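Local atomic coordinates of 3-hydroxyisobutyrate dehydrogenase (Thermus thermophilus, PDB entry 2CVZ), a protein that probably catalyses the NADP-dependent oxidation of 3-hydroxyisobutyrate, a step of valine catabolism, and binds NADPH. Residues C[93-96]-C[97-101]; C[190-193]-C[194-197]; C[206-209]-C[210-214]. All blocks are in the same frame, centred on the assembly; numbering follows the deposited sequence.

Contact 1 of 3, residues C[93-96]-C[97-101]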
ATOM      1  N   GLU C  93     -11.901 -14.416 -18.233  1.00 20.22           N
ATOM      2  CA  GLU C  93     -10.722 -13.681 -18.676  1.00 21.98           C
ATOM      3  C   GLU C  93     -10.908 -13.167 -20.098  1.00 21.86           C
ATOM      4  O   GLU C  93     -11.242 -13.929 -21.005  1.00 21.53           O
ATOM      5  CB  GLU C  93      -9.495 -14.593 -18.621  1.00 24.23           C
ATOM      6  CG  GLU C  93      -9.149 -15.091 -17.232  1.00 29.19           C
ATOM      7  CD  GLU C  93      -8.050 -16.133 -17.254  1.00 32.25           C
ATOM      8  OE1 GLU C  93      -7.054 -15.932 -17.979  1.00 34.15           O
ATOM      9  OE2 GLU C  93      -8.177 -17.151 -16.540  1.00 34.79           O
ATOM     10  N   PRO C  94     -10.687 -11.862 -20.312  1.00 22.93           N
ATOM     11  CA  PRO C  94     -10.837 -11.255 -21.637  1.00 23.81           C
ATOM     12  C   PRO C  94     -10.105 -11.971 -22.771  1.00 24.89           C
ATOM     13  O   PRO C  94     -10.723 -12.374 -23.756  1.00 25.73           O
ATOM     14  CB  PRO C  94     -10.325  -9.834 -21.419  1.00 22.61           C
ATOM     15  CG  PRO C  94     -10.746  -9.554 -20.011  1.00 23.02           C
ATOM     16  CD  PRO C  94     -10.350 -10.838 -19.306  1.00 21.66           C
ATOM     17  N   GLU C  95      -8.794 -12.135 -22.633  1.00 27.01           N
ATOM     18  CA  GLU C  95      -8.004 -12.778 -23.680  1.00 28.71           C
ATOM     19  C   GLU C  95      -8.365 -14.238 -23.940  1.00 27.27           C
ATOM     20  O   GLU C  95      -8.565 -14.636 -25.088  1.00 27.52           O
ATOM     21  CB  GLU C  95      -6.509 -12.664 -23.365  1.00 32.36           C
ATOM     22  CG  GLU C  95      -5.628 -12.808 -24.592  1.00 37.21           C
ATOM     23  CD  GLU C  95      -6.061 -11.880 -25.720  1.00 40.96           C
ATOM     24  OE1 GLU C  95      -6.194 -10.660 -25.471  1.00 41.86           O
ATOM     25  OE2 GLU C  95      -6.271 -12.369 -26.853  1.00 42.78           O
ATOM     26  N   ALA C  96      -8.452 -15.039 -22.882  1.00 26.46           N
ATOM     27  CA  ALA C  96      -8.794 -16.446 -23.039  1.00 26.09           C
ATOM     28  C   ALA C  96     -10.176 -16.580 -23.670  1.00 26.44           C
ATOM     29  O   ALA C  96     -10.442 -17.521 -24.416  1.00 25.66           O
ATOM     30  CB  ALA C  96      -8.764 -17.149 -21.689  1.00 25.87           C
ATOM     31  N   SER C  97     -11.055 -15.629 -23.371  1.00 25.63           N
ATOM     32  CA  SER C  97     -12.402 -15.663 -23.917  1.00 26.61           C
ATOM     33  C   SER C  97     -12.393 -15.338 -25.401  1.00 27.19           C
ATOM     34  O   SER C  97     -13.194 -15.880 -26.158  1.00 26.96           O
ATOM     35  CB  SER C  97     -13.309 -14.687 -23.162  1.00 25.96           C
ATOM     36  OG  SER C  97     -13.491 -15.114 -21.821  1.00 25.41           O
ATOM     37  N   ARG C  98     -11.485 -14.459 -25.821  1.00 28.20           N
ATOM     38  CA  ARG C  98     -11.395 -14.101 -27.235  1.00 30.54           C
ATOM     39  C   ARG C  98     -10.962 -15.311 -28.054  1.00 30.46           C
ATOM     40  O   ARG C  98     -11.480 -15.551 -29.143  1.00 30.62           O
ATOM     41  CB  ARG C  98     -10.392 -12.969 -27.461  1.00 32.61           C
ATOM     42  CG  ARG C  98     -10.780 -11.650 -26.838  1.00 35.50           C
ATOM     43  CD  ARG C  98      -9.917 -10.531 -27.393  1.00 38.69           C
ATOM     44  NE  ARG C  98     -10.089  -9.291 -26.644  1.00 43.56           N
ATOM     45  CZ  ARG C  98      -9.489  -9.023 -25.488  1.00 44.31           C
ATOM     46  NH1 ARG C  98      -8.663  -9.906 -24.943  1.00 45.57           N
ATOM     47  NH2 ARG C  98      -9.719  -7.870 -24.876  1.00 45.14           N
ATOM     48  N   ARG C  99      -9.999 -16.066 -27.536  1.00 31.27           N
ATOM     49  CA  ARG C  99      -9.532 -17.250 -28.243  1.00 32.89           C
ATOM     50  C   ARG C  99     -10.657 -18.270 -28.305  1.00 32.74           C
ATOM     51  O   ARG C  99     -10.828 -18.959 -29.310  1.00 33.20           O
ATOM     52  CB  ARG C  99      -8.310 -17.853 -27.545  1.00 35.84           C
ATOM     53  CG  ARG C  99      -7.034 -17.046 -27.739  1.00 39.35           C
ATOM     54  CD  ARG C  99      -5.816 -17.836 -27.285  1.00 42.76           C
ATOM     55  NE  ARG C  99      -5.735 -17.950 -25.833  1.00 45.98           N
ATOM     56  CZ  ARG C  99      -5.371 -16.956 -25.029  1.00 46.66           C
ATOM     57  NH1 ARG C  99      -5.051 -15.772 -25.536  1.00 48.88           N
ATOM     58  NH2 ARG C  99      -5.325 -17.147 -23.718  1.00 46.93           N
ATOM     59  N   LEU C 100     -11.428 -18.361 -27.226  1.00 31.52           N
ATOM     60  CA  LEU C 100     -12.549 -19.291 -27.178  1.00 29.80           C
ATOM     61  C   LEU C 100     -13.561 -18.890 -28.246  1.00 29.43           C
ATOM     62  O   LEU C 100     -14.117 -19.741 -28.942  1.00 28.89           O
ATOM     63  CB  LEU C 100     -13.209 -19.262 -25.794  1.00 29.50           C
ATOM     64  CG  LEU C 100     -14.469 -20.118 -25.631  1.00 28.82           C
ATOM     65  CD1 LEU C 100     -14.142 -21.576 -25.904  1.00 30.99           C
ATOM     66  CD2 LEU C 100     -15.025 -19.948 -24.228  1.00 28.02           C
ATOM     67  N   ALA C 101     -13.790 -17.586 -28.377  1.00 29.37           N
ATOM     68  CA  ALA C 101     -14.729 -17.072 -29.367  1.00 31.11           C
ATOM     69  C   ALA C 101     -14.293 -17.488 -30.771  1.00 32.42           C
ATOM     70  O   ALA C 101     -15.109 -17.932 -31.576  1.00 32.67           O
ATOM     71  CB  ALA C 101     -14.817 -15.551 -29.269  1.00 31.25           C
TER

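Contact 2 of 3, residues C[190-193]-C[194-197]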
ATOM      1  N   GLY C 190     -15.325   2.912  20.859  1.00 26.46           N
ATOM      2  CA  GLY C 190     -16.648   3.112  21.425  1.00 25.52           C
ATOM      3  C   GLY C 190     -17.779   3.542  20.516  1.00 24.82           C
ATOM      4  O   GLY C 190     -18.893   3.782  20.992  1.00 24.77           O
ATOM      5  N   VAL C 191     -17.513   3.645  19.220  1.00 21.56           N
ATOM      6  CA  VAL C 191     -18.546   4.047  18.274  1.00 20.57           C
ATOM      7  C   VAL C 191     -19.447   2.874  17.903  1.00 20.67           C
ATOM      8  O   VAL C 191     -18.980   1.747  17.744  1.00 21.59           O
ATOM      9  CB  VAL C 191     -17.928   4.603  16.974  1.00 19.61           C
ATOM     10  CG1 VAL C 191     -19.030   4.973  15.986  1.00 17.52           C
ATOM     11  CG2 VAL C 191     -17.063   5.799  17.288  1.00 18.85           C
ATOM     12  N   SER C 192     -20.743   3.143  17.772  1.00 20.55           N
ATOM     13  CA  SER C 192     -21.704   2.113  17.387  1.00 21.03           C
ATOM     14  C   SER C 192     -21.586   1.880  15.882  1.00 21.87           C
ATOM     15  O   SER C 192     -21.761   2.809  15.093  1.00 22.32           O
ATOM     16  CB  SER C 192     -23.129   2.565  17.721  1.00 21.02           C
ATOM     17  OG  SER C 192     -24.080   1.739  17.073  1.00 21.55           O
ATOM     18  N   ALA C 193     -21.281   0.646  15.485  1.00 22.47           N
ATOM     19  CA  ALA C 193     -21.138   0.316  14.067  1.00 23.44           C
ATOM     20  C   ALA C 193     -22.454   0.539  13.329  1.00 22.93           C
ATOM     21  O   ALA C 193     -22.482   1.043  12.204  1.00 22.76           O
ATOM     22  CB  ALA C 193     -20.696  -1.137  13.907  1.00 24.15           C
ATOM     23  N   GLU C 194     -23.545   0.153  13.978  1.00 22.65           N
ATOM     24  CA  GLU C 194     -24.874   0.301  13.408  1.00 22.74           C
ATOM     25  C   GLU C 194     -25.185   1.765  13.122  1.00 20.46           C
ATOM     26  O   GLU C 194     -25.607   2.116  12.018  1.00 20.24           O
ATOM     27  CB  GLU C 194     -25.911  -0.271  14.375  1.00 25.66           C
ATOM     28  CG  GLU C 194     -27.334  -0.220  13.864  1.00 31.60           C
ATOM     29  CD  GLU C 194     -28.313  -0.860  14.830  1.00 35.87           C
ATOM     30  OE1 GLU C 194     -28.448  -0.356  15.968  1.00 38.47           O
ATOM     31  OE2 GLU C 194     -28.941  -1.870  14.453  1.00 39.46           O
ATOM     32  N   LYS C 195     -24.973   2.611  14.123  1.00 19.56           N
ATOM     33  CA  LYS C 195     -25.237   4.039  13.993  1.00 20.12           C
ATOM     34  C   LYS C 195     -24.271   4.703  13.022  1.00 19.74           C
ATOM     35  O   LYS C 195     -24.657   5.592  12.260  1.00 17.96           O
ATOM     36  CB  LYS C 195     -25.157   4.717  15.365  1.00 21.40           C
ATOM     37  CG  LYS C 195     -26.264   4.296  16.327  1.00 25.14           C
ATOM     38  CD  LYS C 195     -27.630   4.719  15.804  1.00 28.74           C
ATOM     39  CE  LYS C 195     -28.743   4.394  16.793  1.00 31.36           C
ATOM     40  NZ  LYS C 195     -28.873   2.932  17.029  1.00 34.83           N
ATOM     41  N   ALA C 196     -23.014   4.273  13.049  1.00 19.14           N
ATOM     42  CA  ALA C 196     -22.013   4.830  12.147  1.00 19.40           C
ATOM     43  C   ALA C 196     -22.439   4.564  10.705  1.00 19.16           C
ATOM     44  O   ALA C 196     -22.346   5.443   9.847  1.00 18.26           O
ATOM     45  CB  ALA C 196     -20.649   4.199  12.422  1.00 18.00           C
ATOM     46  N   LEU C 197     -22.905   3.347  10.441  1.00 18.20           N
ATOM     47  CA  LEU C 197     -23.344   2.988   9.099  1.00 18.56           C
ATOM     48  C   LEU C 197     -24.581   3.774   8.688  1.00 19.47           C
ATOM     49  O   LEU C 197     -24.748   4.105   7.512  1.00 17.76           O
ATOM     50  CB  LEU C 197     -23.613   1.484   9.007  1.00 18.91           C
ATOM     51  CG  LEU C 197     -22.327   0.665   8.854  1.00 19.71           C
ATOM     52  CD1 LEU C 197     -22.615  -0.823   8.952  1.00 21.47           C
ATOM     53  CD2 LEU C 197     -21.690   1.004   7.506  1.00 21.09           C
TER

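Contact 3 of 3, residues C[206-209]-C[210-214]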
ATOM      1  N   ARG C 206     -20.943   6.509   1.386  1.00 19.24           N
ATOM      2  CA  ARG C 206     -21.743   5.320   1.125  1.00 19.11           C
ATOM      3  C   ARG C 206     -21.377   4.575  -0.151  1.00 18.23           C
ATOM      4  O   ARG C 206     -20.927   5.161  -1.133  1.00 17.08           O
ATOM      5  CB  ARG C 206     -23.235   5.675   1.078  1.00 20.30           C
ATOM      6  CG  ARG C 206     -23.651   6.559  -0.087  1.00 24.76           C
ATOM      7  CD  ARG C 206     -25.177   6.681  -0.143  1.00 28.89           C
ATOM      8  NE  ARG C 206     -25.655   7.539  -1.227  1.00 31.29           N
ATOM      9  CZ  ARG C 206     -25.576   8.867  -1.232  1.00 33.24           C
ATOM     10  NH1 ARG C 206     -25.034   9.513  -0.206  1.00 33.95           N
ATOM     11  NH2 ARG C 206     -26.050   9.555  -2.263  1.00 34.54           N
ATOM     12  N   SER C 207     -21.580   3.264  -0.118  1.00 17.45           N
ATOM     13  CA  SER C 207     -21.324   2.412  -1.267  1.00 18.50           C
ATOM     14  C   SER C 207     -22.258   1.222  -1.131  1.00 19.26           C
ATOM     15  O   SER C 207     -22.866   1.028  -0.080  1.00 18.86           O
ATOM     16  CB  SER C 207     -19.872   1.926  -1.272  1.00 19.26           C
ATOM     17  OG  SER C 207     -19.611   1.098  -0.150  1.00 18.15           O
ATOM     18  N   ASN C 208     -22.382   0.429  -2.187  1.00 18.83           N
ATOM     19  CA  ASN C 208     -23.229  -0.750  -2.123  1.00 19.79           C
ATOM     20  C   ASN C 208     -22.747  -1.628  -0.967  1.00 19.76           C
ATOM     21  O   ASN C 208     -23.538  -2.308  -0.318  1.00 20.66           O
ATOM     22  CB  ASN C 208     -23.150  -1.531  -3.437  1.00 19.21           C
ATOM     23  CG  ASN C 208     -23.691  -2.944  -3.308  1.00 21.37           C
ATOM     24  OD1 ASN C 208     -24.871  -3.149  -3.029  1.00 23.28           O
ATOM     25  ND2 ASN C 208     -22.821  -3.929  -3.502  1.00 18.02           N
ATOM     26  N   ALA C 209     -21.442  -1.603  -0.707  1.00 19.26           N
ATOM     27  CA  ALA C 209     -20.866  -2.401   0.371  1.00 19.18           C
ATOM     28  C   ALA C 209     -21.391  -1.987   1.745  1.00 18.12           C
ATOM     29  O   ALA C 209     -21.753  -2.839   2.557  1.00 18.23           O
ATOM     30  CB  ALA C 209     -19.338  -2.298   0.347  1.00 18.61           C
ATOM     31  N   THR C 210     -21.428  -0.685   2.013  1.00 16.86           N
ATOM     32  CA  THR C 210     -21.911  -0.207   3.303  1.00 17.82           C
ATOM     33  C   THR C 210     -23.435  -0.240   3.389  1.00 18.81           C
ATOM     34  O   THR C 210     -23.999  -0.361   4.474  1.00 18.25           O
ATOM     35  CB  THR C 210     -21.449   1.244   3.596  1.00 19.31           C
ATOM     36  OG1 THR C 210     -22.002   2.139   2.620  1.00 18.53           O
ATOM     37  CG2 THR C 210     -19.931   1.336   3.567  1.00 18.06           C
ATOM     38  N   GLU C 211     -24.093  -0.144   2.242  1.00 18.44           N
ATOM     39  CA  GLU C 211     -25.552  -0.129   2.212  1.00 21.62           C
ATOM     40  C   GLU C 211     -26.217  -1.500   2.248  1.00 21.19           C
ATOM     41  O   GLU C 211     -27.170  -1.707   3.000  1.00 20.47           O
ATOM     42  CB  GLU C 211     -26.054   0.592   0.956  1.00 23.23           C
ATOM     43  CG  GLU C 211     -25.567   2.015   0.768  1.00 30.36           C
ATOM     44  CD  GLU C 211     -26.012   2.606  -0.563  1.00 34.94           C
ATOM     45  OE1 GLU C 211     -25.676   2.024  -1.619  1.00 36.47           O
ATOM     46  OE2 GLU C 211     -26.696   3.652  -0.554  1.00 37.76           O
ATOM     47  N   ASN C 212     -25.710  -2.433   1.448  1.00 22.03           N
ATOM     48  CA  ASN C 212     -26.336  -3.745   1.336  1.00 22.02           C
ATOM     49  C   ASN C 212     -25.566  -5.001   1.720  1.00 22.48           C
ATOM     50  O   ASN C 212     -26.094  -6.106   1.566  1.00 22.89           O
ATOM     51  CB  ASN C 212     -26.846  -3.912  -0.095  1.00 23.61           C
ATOM     52  CG  ASN C 212     -27.624  -2.700  -0.575  1.00 25.61           C
ATOM     53  OD1 ASN C 212     -28.598  -2.290   0.053  1.00 26.31           O
ATOM     54  ND2 ASN C 212     -27.192  -2.117  -1.688  1.00 26.19           N
ATOM     55  N   LEU C 213     -24.338  -4.858   2.206  1.00 20.25           N
ATOM     56  CA  LEU C 213     -23.564  -6.037   2.581  1.00 20.59           C
ATOM     57  C   LEU C 213     -23.162  -6.080   4.047  1.00 19.26           C
ATOM     58  O   LEU C 213     -23.459  -7.043   4.750  1.00 19.92           O
ATOM     59  CB  LEU C 213     -22.306  -6.149   1.713  1.00 20.87           C
ATOM     60  CG  LEU C 213     -22.496  -6.425   0.219  1.00 20.91           C
ATOM     61  CD1 LEU C 213     -21.136  -6.492  -0.468  1.00 21.51           C
ATOM     62  CD2 LEU C 213     -23.239  -7.737   0.030  1.00 20.78           C
ATOM     63  N   ILE C 214     -22.488  -5.031   4.508  1.00 18.44           N
ATOM     64  CA  ILE C 214     -22.017  -4.979   5.883  1.00 17.85           C
ATOM     65  C   ILE C 214     -23.115  -4.987   6.948  1.00 18.93           C
ATOM     66  O   ILE C 214     -23.047  -5.753   7.907  1.00 18.08           O
ATOM     67  CB  ILE C 214     -21.089  -3.760   6.087  1.00 18.49           C
ATOM     68  CG1 ILE C 214     -19.886  -3.875   5.141  1.00 18.46           C
ATOM     69  CG2 ILE C 214     -20.615  -3.696   7.530  1.00 19.48           C
ATOM     70  CD1 ILE C 214     -18.925  -2.697   5.192  1.00 19.39           C
TER

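Contact 1 of 3, residues C[93-96]-C[97-101]
Glu95 reaches along the helix surface to two arginines, Arg98 and Arg99, in the first turns of helix 94-105, the helix of a beta-alpha-beta unit between strands 85-88 and 110-117 in the Rossmann-type cofactor domain. Its CG stands anti to the backbone N (chi1 -158°) and the chain then bends at chi2, which turns the carboxylate towards the guanidinium groups. OE1 forms the short salt bridge, 2.6 Å to Arg98 NH1. The two side chains cross at roughly a right angle while their charged planes lie only 24° apart, and Glu95 CB meets the guanidinium of Arg98 at its edge, in plane. The second bridge, from Glu95 OE2 to Arg99 NH1, is long at 3.8 Å; here NH1 lies nearer to Glu95 CG, at 3.2 Å. A bend at chi3 carries the Arg99 guanidinium back over the backbone, where Glu95 O and Ala96 CA sit beneath one face, both towards its rim. One carboxylate thus links two positive groups in a salt-bridge network with one short and one long arm.

The more buried side of this turn belongs to Ser97, and there Thr66 and His162 pack against it. Arg98 N donates to Pro94 O and Leu100 N to Ala96 O in regular helical fashion, and Ala96 O also receives a bond from Tyr70 OH. At the N-cap residue, Glu93 O takes two donors: Ser97 N at 2.9 Å, nearly in line with the carbonyl bond, and Ser97 OG at 2.7 Å, approaching from 42° above the carbonyl plane, with OG placed beside its own backbone N.

Contact 2 of 3, residues C[190-193]-C[194-197]
Ser192 OG accepts from Lys195 N at 3.2 Å, and the N-H points almost straight at the oxygen (170°). The hydroxyl gets there because chi1 of 166° swings OG beside the carbonyl carbon, over the first turn of the helix; the CG of Lys195 lies alongside it, 3.4 Å from Ser192 OG. Two backbone bonds follow in the same turn: Ala196 N to Ser192 O at 2.8 Å and Leu197 N to Ala193 O at 2.9 Å. The Ser192 backbone is also hydrogen-bonded to the second subunit.

The capping bond marks Ser192 as the N-cap of helix 193-200. Just before it, Gly190, with positive phi, is the C-prime residue of a Schellman motif ending helix 160-188, so one helix is closed and the next opened within a few residues.

The apolar pair is Val191 CG1 on Ala196 CB, at 4.0 Å. Val191 also packs on Ala160 of the second subunit, and Ala196 on Val164 of that subunit; Leu197 instead turns to Leu183 and Leu219 of its own chain.

Among the charged groups, Lys195, bent at chi2 and chi4, brings NZ within 3.5 Å of Glu194 OE1, a salt bridge between adjacent residues.

Contact 3 of 3, residues C[206-209]-C[210-214]
Ser207 and Thr210 hold each other in a capping box at the start of helix 208-212. Ser207 N donates to Thr210 OG1 at 3.0 Å, whereas the return bond, from Thr210 N to Ser207 OG, is weak at 3.3 Å. Thr210 has chi1 of 63°, which sets OG1 between its backbone N and carbonyl carbon and within range of the serine amide; OG1 is also bonded to Asn201 OD1. This side is buried: Thr210 and Ile214 lie on Ala179 of the long helix 160-188. At the far end, Ala209 O takes two donors, Ile214 N at 3.0 Å nearly in line with the carbonyl and Leu213 N from well above its plane.

The other side is more polar and nearer solvent, with Asn212 exposed and Arg206 and Glu211 partly so. Asn212 ND2 reaches Asn208 OD1 at 2.9 Å along an almost straight N-H (178°), with OD1 in the amide plane of Asn212 although the two amide planes are 48° apart. Arg206 and Glu211 do not form a salt bridge: Arg206 NE stays 4.1 Å from Glu211 OE2, which instead lies 3.4 Å from Arg206 CD.

With its oxygen engaged by Asn212 and its ND2 donating to Ser204 O of the second subunit, the Asn208 amide has a defined flip and joins the last residue of this short helix to the neighbouring chain.

Along the chain the contacts come in the order 1, 2, 3; each includes a helix N-terminus, and contact 3 spans the whole short helix 208-212. Contact 1 stands apart, on helix 94-105 in the Rossmann-type cofactor-binding part, its centre about 45 Å from that of contact 2 and about 32 Å from that of contact 3, on the opposite side of the chain's centre. Contacts 2 and 3 share the later, helical part, and their centres are about 14 Å apart. They touch directly: Leu197 CD1 of helix 193-200 packs on Ile214 CG2 at 3.8 Å. Both also meet the second subunit, so these successive helices pack together within one chain and take part in assembly, whereas contact 1 touches no other chain.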